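Side-chain contacts in alpha-glucosidase (Bacteroides thetaiotaomicron, PDB 5XFM), which probably hydrolyses beta-L-arabinopyranosides and alpha-galactosides as a bifunctional, calcium-containing glycoside hydrolase of family 97: residues 115-119 and 120-124; 57-61 and 62-66; 413-416 and 417-421. The protein carries 1 engineered substitution. All blocks are in the same frame, centred on the assembly; numbering follows the deposited sequence.

Contact 1 (115-119 and 120-124); sequences FRVSD and NDVAF
F115 and F124 lie side by side across a beta hairpin whose antiparallel strands, 110-117 and 121-128, are neighbours in the large sheet of the N-terminal domain. Backbone bonds hold the register. R116 and A123 form the hydrogen-bonded pair, with R116 N to A123 O at 2.8 Å and A123 N to R116 O at 2.9 Å, both nearly straight. Closer to the turn, S118 N reaches D121 O at 2.9 Å with a more bent N-H angle of 136°.

Apolar contacts gather on the face that carries F115, V117, V122 and F124. The two phenylalanine side chains point the same way. Their planes differ by 28°, but the rings are slid so far apart, with centroids 5.6 Å from each other, that they barely overlap; the tighter touch is F115 CD2 against F124 CB at 3.6 Å. V117 holds CG1 anti to the backbone N (chi1 -171°), where it lies 4.0 Å from V122 CG2, the branch beside the V122 backbone N. L26 and L28 of strand 26-31 pack against this face, so the hairpin takes part in the interior between two sheets, while F124 also meets the ring of Y40.

On the other face R116 extends away from A123 to a salt bridge with E98, on the adjacent strand 91-104. Polar groups close the turn. D121 OD2 is hydrogen-bonded to the hydroxyls of T264 and T275, leaving OD1 to face the turn. There a single water gathers three groups: it accepts from N120 N, donates to D121 OD1 and lies 2.5 Å from S118 OG.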
ATOM      1  N   PHE A 115     -21.248 -10.410   3.036  1.00 18.22           N
ATOM      2  CA  PHE A 115     -20.605 -10.205   1.739  1.00 21.92           C
ATOM      3  C   PHE A 115     -21.080  -8.916   1.083  1.00 22.62           C
ATOM      4  O   PHE A 115     -22.276  -8.686   0.963  1.00 24.37           O
ATOM      5  CB  PHE A 115     -20.899 -11.375   0.792  1.00 19.62           C
ATOM      6  CG  PHE A 115     -20.502 -12.723   1.330  1.00 22.46           C
ATOM      7  CD1 PHE A 115     -21.363 -13.447   2.138  1.00 18.10           C
ATOM      8  CD2 PHE A 115     -19.266 -13.272   1.012  1.00 22.52           C
ATOM      9  CE1 PHE A 115     -21.003 -14.694   2.622  1.00 22.90           C
ATOM     10  CE2 PHE A 115     -18.894 -14.520   1.495  1.00 23.61           C
ATOM     11  CZ  PHE A 115     -19.763 -15.232   2.300  1.00 23.63           C
ATOM     12  N   ARG A 116     -20.149  -8.058   0.690  1.00 17.54           N
ATOM     13  CA  ARG A 116     -20.475  -6.892  -0.125  1.00 20.02           C
ATOM     14  C   ARG A 116     -19.812  -7.032  -1.480  1.00 20.06           C
ATOM     15  O   ARG A 116     -18.587  -7.048  -1.587  1.00 21.88           O
ATOM     16  CB  ARG A 116     -20.040  -5.604   0.568  1.00 23.33           C
ATOM     17  CG  ARG A 116     -20.849  -5.296   1.811  1.00 23.64           C
ATOM     18  CD  ARG A 116     -20.294  -4.112   2.580  1.00 24.00           C
ATOM     19  NE  ARG A 116     -21.091  -3.860   3.776  1.00 21.49           N
ATOM     20  CZ  ARG A 116     -20.775  -2.974   4.715  1.00 30.39           C
ATOM     21  NH1 ARG A 116     -19.661  -2.260   4.610  1.00 24.52           N
ATOM     22  NH2 ARG A 116     -21.565  -2.818   5.770  1.00 31.09           N
ATOM     23  N   VAL A 117     -20.626  -7.153  -2.517  1.00 22.42           N
ATOM     24  CA  VAL A 117     -20.105  -7.391  -3.849  1.00 25.15           C
ATOM     25  C   VAL A 117     -20.398  -6.223  -4.776  1.00 22.86           C
ATOM     26  O   VAL A 117     -21.550  -5.982  -5.135  1.00 30.50           O
ATOM     27  CB  VAL A 117     -20.681  -8.684  -4.453  1.00 21.79           C
ATOM     28  CG1 VAL A 117     -19.958  -9.031  -5.743  1.00 22.58           C
ATOM     29  CG2 VAL A 117     -20.557  -9.828  -3.459  1.00 21.86           C
ATOM     30  N   SER A 118     -19.352  -5.491  -5.147  1.00 21.53           N
ATOM     31  CA  SER A 118     -19.463  -4.474  -6.188  1.00 20.46           C
ATOM     32  C   SER A 118     -19.128  -5.144  -7.521  1.00 22.44           C
ATOM     33  O   SER A 118     -19.000  -6.372  -7.575  1.00 23.54           O
ATOM     34  CB  SER A 118     -18.548  -3.280  -5.901  1.00 23.10           C
ATOM     35  OG  SER A 118     -17.186  -3.661  -5.819  1.00 19.34           O
ATOM     36  N   ASP A 119     -19.009  -4.364  -8.595  1.00 19.67           N
ATOM     37  CA  ASP A 119     -18.818  -4.943  -9.933  1.00 24.82           C
ATOM     38  C   ASP A 119     -17.615  -5.874 -10.038  1.00 24.33           C
ATOM     39  O   ASP A 119     -17.676  -6.898 -10.719  1.00 25.45           O
ATOM     40  CB  ASP A 119     -18.677  -3.844 -10.986  1.00 28.29           C
ATOM     41  CG  ASP A 119     -20.005  -3.241 -11.390  1.00 33.18           C
ATOM     42  OD1 ASP A 119     -21.043  -3.942 -11.310  1.00 27.04           O
ATOM     43  OD2 ASP A 119     -20.001  -2.063 -11.812  1.00 38.24           O
ATOM     44  N   ASN A 120     -16.518  -5.510  -9.380  1.00 25.85           N
ATOM     45  CA  ASN A 120     -15.287  -6.290  -9.465  1.00 21.95           C
ATOM     46  C   ASN A 120     -14.636  -6.564  -8.118  1.00 21.89           C
ATOM     47  O   ASN A 120     -13.456  -6.897  -8.062  1.00 20.03           O
ATOM     48  CB  ASN A 120     -14.277  -5.588 -10.368  1.00 25.92           C
ATOM     49  CG  ASN A 120     -14.681  -5.622 -11.826  1.00 27.18           C
ATOM     50  OD1 ASN A 120     -14.532  -6.646 -12.496  1.00 23.46           O
ATOM     51  ND2 ASN A 120     -15.182  -4.501 -12.331  1.00 22.28           N
ATOM     52  N   ASP A 121     -15.385  -6.399  -7.033  1.00 18.35           N
ATOM     53  CA  ASP A 121     -14.819  -6.645  -5.712  1.00 20.61           C
ATOM     54  C   ASP A 121     -15.781  -7.341  -4.759  1.00 18.63           C
ATOM     55  O   ASP A 121     -16.985  -7.084  -4.750  1.00 27.31           O
ATOM     56  CB  ASP A 121     -14.351  -5.332  -5.077  1.00 20.43           C
ATOM     57  CG  ASP A 121     -13.378  -4.577  -5.956  1.00 22.24           C
ATOM     58  OD1 ASP A 121     -13.841  -3.808  -6.825  1.00 24.74           O
ATOM     59  OD2 ASP A 121     -12.154  -4.757  -5.781  1.00 21.04           O
ATOM     60  N   VAL A 122     -15.219  -8.228  -3.954  1.00 21.41           N
ATOM     61  CA  VAL A 122     -15.927  -8.859  -2.858  1.00 21.52           C
ATOM     62  C   VAL A 122     -15.260  -8.466  -1.546  1.00 21.67           C
ATOM     63  O   VAL A 122     -14.054  -8.590  -1.411  1.00 19.23           O
ATOM     64  CB  VAL A 122     -15.928 -10.386  -2.989  1.00 20.15           C
ATOM     65  CG1 VAL A 122     -16.558 -11.020  -1.758  1.00 24.46           C
ATOM     66  CG2 VAL A 122     -16.652 -10.817  -4.262  1.00 20.19           C
ATOM     67  N   ALA A 123     -16.025  -7.953  -0.595  1.00 21.74           N
ATOM     68  CA  ALA A 123     -15.480  -7.715   0.738  1.00 20.22           C
ATOM     69  C   ALA A 123     -16.317  -8.493   1.729  1.00 18.83           C
ATOM     70  O   ALA A 123     -17.526  -8.371   1.724  1.00 24.15           O
ATOM     71  CB  ALA A 123     -15.483  -6.238   1.079  1.00 25.70           C
ATOM     72  N   PHE A 124     -15.712  -9.322   2.565  1.00 21.28           N
ATOM     73  CA  PHE A 124     -16.558 -10.063   3.487  1.00 21.21           C
ATOM     74  C   PHE A 124     -15.975 -10.144   4.877  1.00 20.09           C
ATOM     75  O   PHE A 124     -14.764 -10.101   5.053  1.00 20.58           O
ATOM     76  CB  PHE A 124     -16.872 -11.470   2.947  1.00 21.69           C
ATOM     77  CG  PHE A 124     -15.730 -12.443   3.024  1.00 22.02           C
ATOM     78  CD1 PHE A 124     -14.824 -12.547   1.982  1.00 19.68           C
ATOM     79  CD2 PHE A 124     -15.595 -13.295   4.110  1.00 21.34           C
ATOM     80  CE1 PHE A 124     -13.792 -13.451   2.038  1.00 15.43           C
ATOM     81  CE2 PHE A 124     -14.555 -14.200   4.171  1.00 17.85           C
ATOM     82  CZ  PHE A 124     -13.652 -14.275   3.132  1.00 16.62           C
TER
HETATM   83  O   HOH W   1     -16.191  -3.146  -8.074  1.00 20.75           O

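Contact 2 (57-61 and 62-66)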
ATOM      1  N   MET A  57     -14.200 -19.971  11.700  1.00 21.96           N
ATOM      2  CA  MET A  57     -13.188 -19.613  12.681  1.00 25.66           C
ATOM      3  C   MET A  57     -13.279 -20.503  13.910  1.00 26.36           C
ATOM      4  O   MET A  57     -14.283 -21.162  14.145  1.00 26.49           O
ATOM      5  CB  MET A  57     -13.317 -18.143  13.081  1.00 28.16           C
ATOM      6  CG  MET A  57     -14.619 -17.799  13.772  1.00 24.40           C
ATOM      7  SD  MET A  57     -14.583 -16.114  14.393  1.00 31.06           S
ATOM      8  CE  MET A  57     -14.336 -15.244  12.856  1.00 17.09           C
ATOM      9  N   ASN A  58     -12.202 -20.512  14.676  1.00 19.83           N
ATOM     10  CA  ASN A  58     -12.107 -21.185  15.956  1.00 29.50           C
ATOM     11  C   ASN A  58     -11.963 -20.132  17.054  1.00 30.51           C
ATOM     12  O   ASN A  58     -11.059 -19.272  16.999  1.00 26.69           O
ATOM     13  CB  ASN A  58     -10.912 -22.142  15.923  1.00 33.91           C
ATOM     14  CG  ASN A  58     -10.751 -22.944  17.193  1.00 41.64           C
ATOM     15  OD1 ASN A  58     -11.702 -23.155  17.927  1.00 35.68           O
ATOM     16  ND2 ASN A  58      -9.525 -23.404  17.452  1.00 54.80           N
ATOM     17  N   THR A  59     -12.844 -20.232  18.052  1.00 27.98           N
ATOM     18  CA  THR A  59     -13.056 -19.162  19.013  1.00 27.43           C
ATOM     19  C   THR A  59     -13.176 -19.669  20.465  1.00 31.06           C
ATOM     20  O   THR A  59     -13.688 -20.765  20.704  1.00 33.48           O
ATOM     21  CB  THR A  59     -14.337 -18.391  18.586  1.00 28.89           C
ATOM     22  OG1 THR A  59     -14.023 -17.418  17.579  1.00 29.61           O
ATOM     23  CG2 THR A  59     -15.003 -17.739  19.737  1.00 23.24           C
ATOM     24  N   ASN A  60     -12.759 -18.854  21.435  1.00 28.57           N
ATOM     25  CA  ASN A  60     -12.801 -19.260  22.840  1.00 27.53           C
ATOM     26  C   ASN A  60     -14.194 -19.213  23.473  1.00 26.64           C
ATOM     27  O   ASN A  60     -14.341 -19.463  24.665  1.00 30.45           O
ATOM     28  CB  ASN A  60     -11.849 -18.391  23.673  1.00 31.22           C
ATOM     29  CG  ASN A  60     -12.371 -16.972  23.889  1.00 26.19           C
ATOM     30  OD1 ASN A  60     -13.232 -16.489  23.156  1.00 29.09           O
ATOM     31  ND2 ASN A  60     -11.844 -16.300  24.905  1.00 27.24           N
ATOM     32  N   ILE A  61     -15.211 -18.896  22.684  1.00 24.29           N
ATOM     33  CA  ILE A  61     -16.585 -19.067  23.143  1.00 30.79           C
ATOM     34  C   ILE A  61     -17.295 -20.118  22.292  1.00 30.89           C
ATOM     35  O   ILE A  61     -18.462 -20.427  22.534  1.00 37.36           O
ATOM     36  CB  ILE A  61     -17.397 -17.747  23.108  1.00 25.34           C
ATOM     37  CG1 ILE A  61     -17.747 -17.359  21.673  1.00 27.67           C
ATOM     38  CG2 ILE A  61     -16.666 -16.632  23.844  1.00 29.08           C
ATOM     39  CD1 ILE A  61     -18.917 -16.405  21.558  1.00 33.27           C
ATOM     40  N   GLY A  62     -16.597 -20.660  21.292  1.00 31.20           N
ATOM     41  CA  GLY A  62     -17.205 -21.655  20.425  1.00 30.66           C
ATOM     42  C   GLY A  62     -16.476 -21.897  19.118  1.00 29.11           C
ATOM     43  O   GLY A  62     -15.642 -21.101  18.686  1.00 27.76           O
ATOM     44  N   ASP A  63     -16.763 -23.026  18.487  1.00 28.51           N
ATOM     45  CA  ASP A  63     -16.117 -23.306  17.217  1.00 30.04           C
ATOM     46  C   ASP A  63     -17.087 -23.200  16.047  1.00 22.85           C
ATOM     47  O   ASP A  63     -18.193 -23.737  16.078  1.00 27.10           O
ATOM     48  CB  ASP A  63     -15.437 -24.672  17.245  1.00 37.44           C
ATOM     49  CG  ASP A  63     -14.203 -24.680  18.132  1.00 48.09           C
ATOM     50  OD1 ASP A  63     -13.960 -23.665  18.826  1.00 45.72           O
ATOM     51  OD2 ASP A  63     -13.451 -25.678  18.097  1.00 62.06           O
ATOM     52  N   PHE A  64     -16.651 -22.476  15.024  1.00 24.14           N
ATOM     53  CA  PHE A  64     -17.425 -22.213  13.824  1.00 21.54           C
ATOM     54  C   PHE A  64     -16.603 -22.665  12.613  1.00 22.47           C
ATOM     55  O   PHE A  64     -16.400 -21.927  11.650  1.00 28.06           O
ATOM     56  CB  PHE A  64     -17.748 -20.728  13.748  1.00 22.83           C
ATOM     57  CG  PHE A  64     -18.456 -20.208  14.968  1.00 25.91           C
ATOM     58  CD1 PHE A  64     -19.801 -20.453  15.174  1.00 23.80           C
ATOM     59  CD2 PHE A  64     -17.754 -19.496  15.929  1.00 29.06           C
ATOM     60  CE1 PHE A  64     -20.433 -19.985  16.309  1.00 26.63           C
ATOM     61  CE2 PHE A  64     -18.382 -19.023  17.064  1.00 29.80           C
ATOM     62  CZ  PHE A  64     -19.717 -19.264  17.258  1.00 23.75           C
ATOM     63  N   THR A  65     -16.129 -23.900  12.690  1.00 23.52           N
ATOM     64  CA  THR A  65     -15.207 -24.463  11.713  1.00 30.76           C
ATOM     65  C   THR A  65     -15.866 -25.565  10.890  1.00 36.15           C
ATOM     66  O   THR A  65     -15.615 -25.704   9.687  1.00 37.66           O
ATOM     67  CB  THR A  65     -13.950 -25.012  12.439  1.00 24.76           C
ATOM     68  OG1 THR A  65     -13.046 -23.932  12.709  1.00 31.42           O
ATOM     69  CG2 THR A  65     -13.233 -26.053  11.614  1.00 43.16           C
ATOM     70  N   LYS A  66     -16.733 -26.334  11.536  1.00 29.79           N
ATOM     71  CA  LYS A  66     -17.329 -27.498  10.891  1.00 33.71           C
ATOM     72  C   LYS A  66     -18.827 -27.638  11.141  1.00 29.27           C
ATOM     73  O   LYS A  66     -19.311 -27.324  12.223  1.00 24.86           O
ATOM     74  CB  LYS A  66     -16.625 -28.775  11.355  1.00 34.03           C
ATOM     75  CG  LYS A  66     -15.198 -28.895  10.875  1.00 40.01           C
ATOM     76  CD  LYS A  66     -14.592 -30.228  11.257  1.00 51.15           C
ATOM     77  CE  LYS A  66     -13.181 -30.350  10.714  1.00 55.27           C
ATOM     78  NZ  LYS A  66     -13.164 -30.242   9.229  1.00 55.19           N
TER
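M57 pairs with F64 and T59 with G62 as the hydrogen-bonded pairs of a tight hairpin, N58 and D63 forming the non-hydrogen-bonded pair between them. The short strand segments are antiparallel at 179°, their axes 4.8 Å apart, and a type I turn from T59 to G62 joins them. F64 N donates to M57 O at 2.8 Å, and M57 N returns a bond to F64 O. At the turn G62 N binds T59 O at 3.0 Å, approaching from above the carbonyl plane; the reverse bond, T59 N to G62 O, is weak. G62 takes extended backbone angles that suit a residue without a side chain.

M57 and F64 share a face and point the same way, M57 CG lying 4.2 Å from F64 CD2. With chi1 at -56°, the F64 ring is directed back along the hairpin, and T59 CB comes to its edge near the ring plane, 4.4 Å from CE2. Y126 and L128 of strand 121-128 cover this side, against M57 and F64 respectively. The opposite face carries N58 and D63, their amide and carboxylate planes almost perpendicular at 86°. T65 OG1 adds a weak bond to M57 O at 3.4 Å. Backbone pairs thus fix the hairpin, its apolar face probably anchors it to strand 121-128, and the polar face, with N58 and the exposed residue D63, can lie toward solvent.

Contact 3 (413-416 and 417-421)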
ATOM      1  N   MET A 413      -0.792  -3.018  16.468  1.00 20.13           N
ATOM      2  CA  MET A 413      -1.918  -2.273  15.900  1.00 15.07           C
ATOM      3  C   MET A 413      -2.341  -1.156  16.856  1.00 14.38           C
ATOM      4  O   MET A 413      -2.589  -0.008  16.442  1.00 19.00           O
ATOM      5  CB  MET A 413      -3.108  -3.198  15.615  1.00 19.85           C
ATOM      6  CG  MET A 413      -2.813  -4.328  14.634  1.00 21.49           C
ATOM      7  SD  MET A 413      -2.213  -3.718  13.047  1.00 25.14           S
ATOM      8  CE  MET A 413      -0.495  -4.212  13.169  1.00 18.96           C
ATOM      9  N   ARG A 414      -2.418  -1.509  18.138  1.00 10.73           N
ATOM     10  CA  ARG A 414      -2.739  -0.555  19.193  1.00 20.29           C
ATOM     11  C   ARG A 414      -1.756   0.596  19.137  1.00 18.17           C
ATOM     12  O   ARG A 414      -2.157   1.769  19.199  1.00 17.93           O
ATOM     13  CB  ARG A 414      -2.706  -1.222  20.571  1.00 18.02           C
ATOM     14  CG  ARG A 414      -3.920  -2.081  20.872  1.00 19.26           C
ATOM     15  CD  ARG A 414      -3.779  -2.808  22.206  1.00 24.71           C
ATOM     16  NE  ARG A 414      -4.887  -3.737  22.435  1.00 33.15           N
ATOM     17  CZ  ARG A 414      -4.740  -5.022  22.749  1.00 30.06           C
ATOM     18  NH1 ARG A 414      -3.529  -5.540  22.879  1.00 35.43           N
ATOM     19  NH2 ARG A 414      -5.805  -5.789  22.938  1.00 34.86           N
ATOM     20  N   LEU A 415      -0.473   0.261  18.983  1.00 16.39           N
ATOM     21  CA  LEU A 415       0.543   1.306  18.924  1.00 15.35           C
ATOM     22  C   LEU A 415       0.378   2.240  17.701  1.00 17.95           C
ATOM     23  O   LEU A 415       0.410   3.471  17.849  1.00 20.64           O
ATOM     24  CB  LEU A 415       1.930   0.677  18.924  1.00 22.66           C
ATOM     25  CG  LEU A 415       3.105   1.652  18.957  1.00 20.32           C
ATOM     26  CD1 LEU A 415       3.026   2.558  20.185  1.00 13.62           C
ATOM     27  CD2 LEU A 415       4.394   0.873  18.945  1.00 13.20           C
ATOM     28  N   TYR A 416       0.207   1.659  16.509  1.00 15.91           N
ATOM     29  CA  TYR A 416      -0.046   2.430  15.284  1.00 18.16           C
ATOM     30  C   TYR A 416      -1.167   3.438  15.474  1.00 20.39           C
ATOM     31  O   TYR A 416      -1.026   4.639  15.176  1.00 21.57           O
ATOM     32  CB  TYR A 416      -0.430   1.520  14.105  1.00 17.57           C
ATOM     33  CG  TYR A 416       0.698   0.787  13.410  1.00 21.89           C
ATOM     34  CD1 TYR A 416       1.613   1.462  12.604  1.00 19.13           C
ATOM     35  CD2 TYR A 416       0.813  -0.596  13.513  1.00 20.11           C
ATOM     36  CE1 TYR A 416       2.632   0.783  11.958  1.00 13.93           C
ATOM     37  CE2 TYR A 416       1.823  -1.280  12.871  1.00 16.53           C
ATOM     38  CZ  TYR A 416       2.728  -0.590  12.096  1.00 17.44           C
ATOM     39  OH  TYR A 416       3.730  -1.290  11.463  1.00 23.10           O
ATOM     40  N   GLU A 417      -2.301   2.924  15.943  1.00 18.59           N
ATOM     41  CA  GLU A 417      -3.492   3.744  16.080  1.00 17.61           C
ATOM     42  C   GLU A 417      -3.315   4.855  17.113  1.00 17.72           C
ATOM     43  O   GLU A 417      -3.600   6.013  16.823  1.00 21.40           O
ATOM     44  CB  GLU A 417      -4.693   2.867  16.434  1.00 11.84           C
ATOM     45  CG  GLU A 417      -5.991   3.616  16.582  1.00 19.03           C
ATOM     46  CD  GLU A 417      -7.153   2.679  16.862  1.00 24.74           C
ATOM     47  OE1 GLU A 417      -7.692   2.094  15.894  1.00 16.94           O
ATOM     48  OE2 GLU A 417      -7.512   2.509  18.045  1.00 23.81           O
ATOM     49  N   ASP A 418      -2.830   4.510  18.305  1.00 16.59           N
ATOM     50  CA  ASP A 418      -2.617   5.517  19.349  1.00 23.86           C
ATOM     51  C   ASP A 418      -1.638   6.621  18.906  1.00 20.32           C
ATOM     52  O   ASP A 418      -1.836   7.806  19.222  1.00 18.00           O
ATOM     53  CB  ASP A 418      -2.125   4.855  20.642  1.00 19.56           C
ATOM     54  CG  ASP A 418      -3.150   3.899  21.238  1.00 21.19           C
ATOM     55  OD1 ASP A 418      -4.317   3.922  20.793  1.00 31.66           O
ATOM     56  OD2 ASP A 418      -2.806   3.146  22.170  1.00 19.65           O
ATOM     57  N   ILE A 419      -0.599   6.235  18.170  1.00 17.26           N
ATOM     58  CA  ILE A 419       0.343   7.220  17.650  1.00 22.55           C
ATOM     59  C   ILE A 419      -0.380   8.160  16.692  1.00 23.47           C
ATOM     60  O   ILE A 419      -0.247   9.389  16.790  1.00 21.43           O
ATOM     61  CB  ILE A 419       1.536   6.563  16.924  1.00 19.99           C
ATOM     62  CG1 ILE A 419       2.472   5.892  17.925  1.00 15.60           C
ATOM     63  CG2 ILE A 419       2.306   7.593  16.120  1.00 18.91           C
ATOM     64  CD1 ILE A 419       3.543   5.028  17.264  1.00 17.97           C
ATOM     65  N   LEU A 420      -1.166   7.587  15.784  1.00 16.70           N
ATOM     66  CA  LEU A 420      -1.947   8.406  14.853  1.00 20.67           C
ATOM     67  C   LEU A 420      -2.909   9.377  15.549  1.00 23.36           C
ATOM     68  O   LEU A 420      -3.091  10.522  15.104  1.00 19.14           O
ATOM     69  CB  LEU A 420      -2.735   7.511  13.889  1.00 17.76           C
ATOM     70  CG  LEU A 420      -1.954   7.060  12.656  1.00 20.72           C
ATOM     71  CD1 LEU A 420      -2.614   5.879  11.959  1.00 20.41           C
ATOM     72  CD2 LEU A 420      -1.865   8.248  11.712  1.00 21.72           C
ATOM     73  N   SER A 421      -3.528   8.911  16.627  1.00 18.88           N
ATOM     74  CA  SER A 421      -4.547   9.679  17.330  1.00 23.67           C
ATOM     75  C   SER A 421      -3.923  10.860  18.111  1.00 19.26           C
ATOM     76  O   SER A 421      -4.414  11.998  18.048  1.00 20.87           O
ATOM     77  CB  SER A 421      -5.340   8.750  18.254  1.00 20.09           C
ATOM     78  OG  SER A 421      -6.453   9.403  18.822  1.00 16.46           O
TER
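I419 stands one helical turn beyond L415, and its side chain climbs back over that residue's carbonyl. CB begins the path 3.4 Å from L415 O, with Y416 O also near at 3.6 Å. CG1, set beside the backbone N and anti to the carbonyl carbon by a chi1 of -72°, comes closer still, 3.2 Å from L415 O. The tip, CD1, stays 3.5 Å from L415 O while reaching 3.8 Å from L415 CG, and it also touches L415 CD1, the two side chains crossing obliquely. L415 has its own CG anti to the backbone N (chi1 -176°), carrying CG outward and its CD1 toward I419.

Underneath runs the regular i to i+4 ladder: E417 N to M413 O, D418 N to R414 O, I419 N to L415 O and L420 N to Y416 O, each 3.0 Å long. These residues belong to helix 410-425, which links parallel strands 399-403 and 429-432 in a beta-alpha-beta unit of the TIM-barrel-like catalytic domain.

Y416 and L420 point to another side of the helix, where L420 packs on V430 and F432. The Y416 ring stacks on F405 and meets F432 and W441 edge-to-face, and its OH is hydrogen-bonded to T436 N; the side chain of Y416 lies about 11 Å from the bound calcium ion. E417, extended beyond CG, leaves the helix and hydrogen-bonds through OE2 to S216 OG and through OE1 to Y445 OH.

Contacts 1 and 2 are both beta hairpins of the N-terminal domain, whereas contact 3 lies along one helix of the barrel domain. Contact 1 is the most buried: its strands are inner members of a broad sheet, and its polar groups lie at the turn and in the R116 salt bridge. Contact 2 is a peripheral hairpin of the other N-terminal sheet, partly exposed, yet its apolar side rests on strand 121-128, the strand that also holds residues 121-124. Contact 3 is partly buried, its local bonds all backbone and its side chains engaging surrounding elements. None of the three touches another; the centres of contacts 1 and 2 are about 25 Å apart.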